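Local atomic coordinates of hypothetical protein Atu2684 (Agrobacterium tumefaciens, PDB entry 2AXO), a protein that is of unknown function but belongs to the DUF1223 family of the thioredoxin clan and carries a Cys-x-x-Cys disulfide, consistent with a thioredoxin-like fold. Residues D61-L64 with R65-Q69. Sequence-based numbering, arbitrary orientation.
Sequences DEAL and RKMIQ
E62 and K66, one helical turn apart, join their charged ends in a salt bridge: NZ of K66 lies 3.0 Å from OE2 of E62 and uses that oxygen's anti lone pair, the one directed away from OE1. The two side chains reach this point by different routes. E62 runs out extended, whereas K66 sets off with CG beside its own backbone N and bends at chi3 (-69°), which turns its tip back toward the start of the helix. Long charged residues suit this exposed face, where their ends can reach one another or solvent. R65 approaches E62 from the other flank. Its guanidinium takes CG of E62 at its edge, with NH2 3.9 Å from that carbon, and the carboxylate and guanidinium planes are 28° apart. No salt bridge forms here, because NH2 stays 4.8 Å from OE1; the opposite charges may still attract weakly.

Apolar residues take over on the buried side. L64 holds its CG anti to the backbone N (chi1 -176°); its CD1 branch meets M67 and its branch carbon CG meets I68. M67, a selenomethionine, crosses it at about a right angle, with CE 4.0 Å from CD1 of L64, and this methyl folds back over the backbone to 3.4 Å from CA of L64. I68 slants across L64, its CD1 3.8 Å from CG of L64. Branched L64 and I68 suit this side because their apolar branches can face both each other and the strands beneath.

Regular i-to-i+4 backbone bonds, such as I68 N to L64 O at 2.8 Å, fix this spacing. Helix 58-70 is the crossover of a beta-alpha-beta unit between parallel strands 45-50 and 74-79. L64 and M67 pack on V46 of the first strand, where OD1 of D61 is hydrogen-bonded to OG1 of T50; small A63 and pliant M67 fit against helix 131-143, and R65 and I68 touch W200 of strand 196-212.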
loop_
_atom_site.group_PDB
_atom_site.type_symbol
_atom_site.label_atom_id
_atom_site.label_comp_id
_atom_site.label_asym_id
_atom_site.label_seq_id
_atom_site.Cartn_x
_atom_site.Cartn_y
_atom_site.Cartn_z
ATOM N N ASP A 61 -13.319 12.898 -5.716
ATOM C CA ASP A 61 -13.456 12.639 -7.138
ATOM C C ASP A 61 -14.209 13.792 -7.779
ATOM O O ASP A 61 -13.884 14.216 -8.885
ATOM C CB ASP A 61 -14.215 11.336 -7.380
ATOM C CG ASP A 61 -13.510 10.133 -6.788
ATOM O OD1 ASP A 61 -12.267 10.063 -6.897
ATOM O OD2 ASP A 61 -14.203 9.255 -6.230
ATOM N N GLU A 62 -15.223 14.290 -7.076
ATOM C CA GLU A 62 -16.025 15.406 -7.570
ATOM C C GLU A 62 -15.154 16.653 -7.622
ATOM O O GLU A 62 -15.192 17.413 -8.591
ATOM C CB GLU A 62 -17.224 15.660 -6.645
ATOM C CG GLU A 62 -18.058 16.881 -7.033
ATOM C CD GLU A 62 -19.038 17.307 -5.944
ATOM O OE1 GLU A 62 -19.935 16.510 -5.593
ATOM O OE2 GLU A 62 -18.905 18.443 -5.438
ATOM N N ALA A 63 -14.367 16.856 -6.569
ATOM C CA ALA A 63 -13.478 18.002 -6.489
ATOM C C ALA A 63 -12.598 18.051 -7.731
ATOM O O ALA A 63 -12.505 19.080 -8.406
ATOM C CB ALA A 63 -12.610 17.905 -5.237
ATOM N N LEU A 64 -11.954 16.929 -8.035
ATOM C CA LEU A 64 -11.071 16.861 -9.197
ATOM C C LEU A 64 -11.817 17.140 -10.499
ATOM O O LEU A 64 -11.329 17.877 -11.357
ATOM C CB LEU A 64 -10.402 15.489 -9.282
ATOM C CG LEU A 64 -9.365 15.308 -10.397
ATOM C CD1 LEU A 64 -8.143 16.195 -10.138
ATOM C CD2 LEU A 64 -8.947 13.847 -10.448
ATOM N N ARG A 65 -12.993 16.545 -10.644
ATOM C CA ARG A 65 -13.783 16.738 -11.848
ATOM C C ARG A 65 -14.045 18.222 -12.091
ATOM O O ARG A 65 -13.989 18.692 -13.232
ATOM C CB ARG A 65 -15.101 15.970 -11.734
ATOM C CG ARG A 65 -15.974 16.040 -12.973
ATOM C CD ARG A 65 -17.144 15.075 -12.860
ATOM N NE ARG A 65 -17.809 15.200 -11.565
ATOM C CZ ARG A 65 -18.893 14.519 -11.207
ATOM N NH1 ARG A 65 -19.449 13.652 -12.049
ATOM N NH2 ARG A 65 -19.421 14.708 -10.003
ATOM N N LYS A 66 -14.316 18.957 -11.011
ATOM C CA LYS A 66 -14.588 20.394 -11.093
ATOM C C LYS A 66 -13.355 21.194 -11.512
ATOM O O LYS A 66 -13.458 22.142 -12.286
ATOM C CB LYS A 66 -15.121 20.907 -9.747
ATOM C CG LYS A 66 -16.534 20.406 -9.450
ATOM C CD LYS A 66 -17.172 21.058 -8.229
ATOM C CE LYS A 66 -16.492 20.642 -6.941
ATOM N NZ LYS A 66 -17.322 20.982 -5.741
HETATM N N MSE A 67 -12.195 20.804 -10.994
HETATM C CA MSE A 67 -10.959 21.474 -11.343
HETATM C C MSE A 67 -10.587 21.168 -12.794
HETATM O O MSE A 67 -10.118 22.043 -13.520
HETATM C CB MSE A 67 -9.849 21.040 -10.385
HETATM C CG MSE A 67 -10.086 21.485 -8.942
HETATM SE SE MSE A 67 -8.614 20.977 -7.777
HETATM C CE MSE A 67 -9.061 19.125 -7.561
ATOM N N ILE A 68 -10.803 19.924 -13.220
ATOM C CA ILE A 68 -10.516 19.525 -14.598
ATOM C C ILE A 68 -11.458 20.281 -15.536
ATOM O O ILE A 68 -11.062 20.700 -16.627
ATOM C CB ILE A 68 -10.719 17.991 -14.799
ATOM C CG1 ILE A 68 -9.564 17.224 -14.140
ATOM C CG2 ILE A 68 -10.786 17.646 -16.291
ATOM C CD1 ILE A 68 -9.762 15.727 -14.126
ATOM N N GLN A 69 -12.709 20.454 -15.116
ATOM C CA GLN A 69 -13.672 21.172 -15.941
ATOM C C GLN A 69 -13.232 22.622 -16.099
ATOM O O GLN A 69 -13.361 23.202 -17.175
ATOM C CB GLN A 69 -15.076 21.121 -15.324
ATOM C CG GLN A 69 -16.123 21.841 -16.175
ATOM C CD GLN A 69 -17.536 21.651 -15.657
ATOM O OE1 GLN A 69 -18.005 20.524 -15.511
ATOM N NE2 GLN A 69 -18.222 22.755 -15.382
#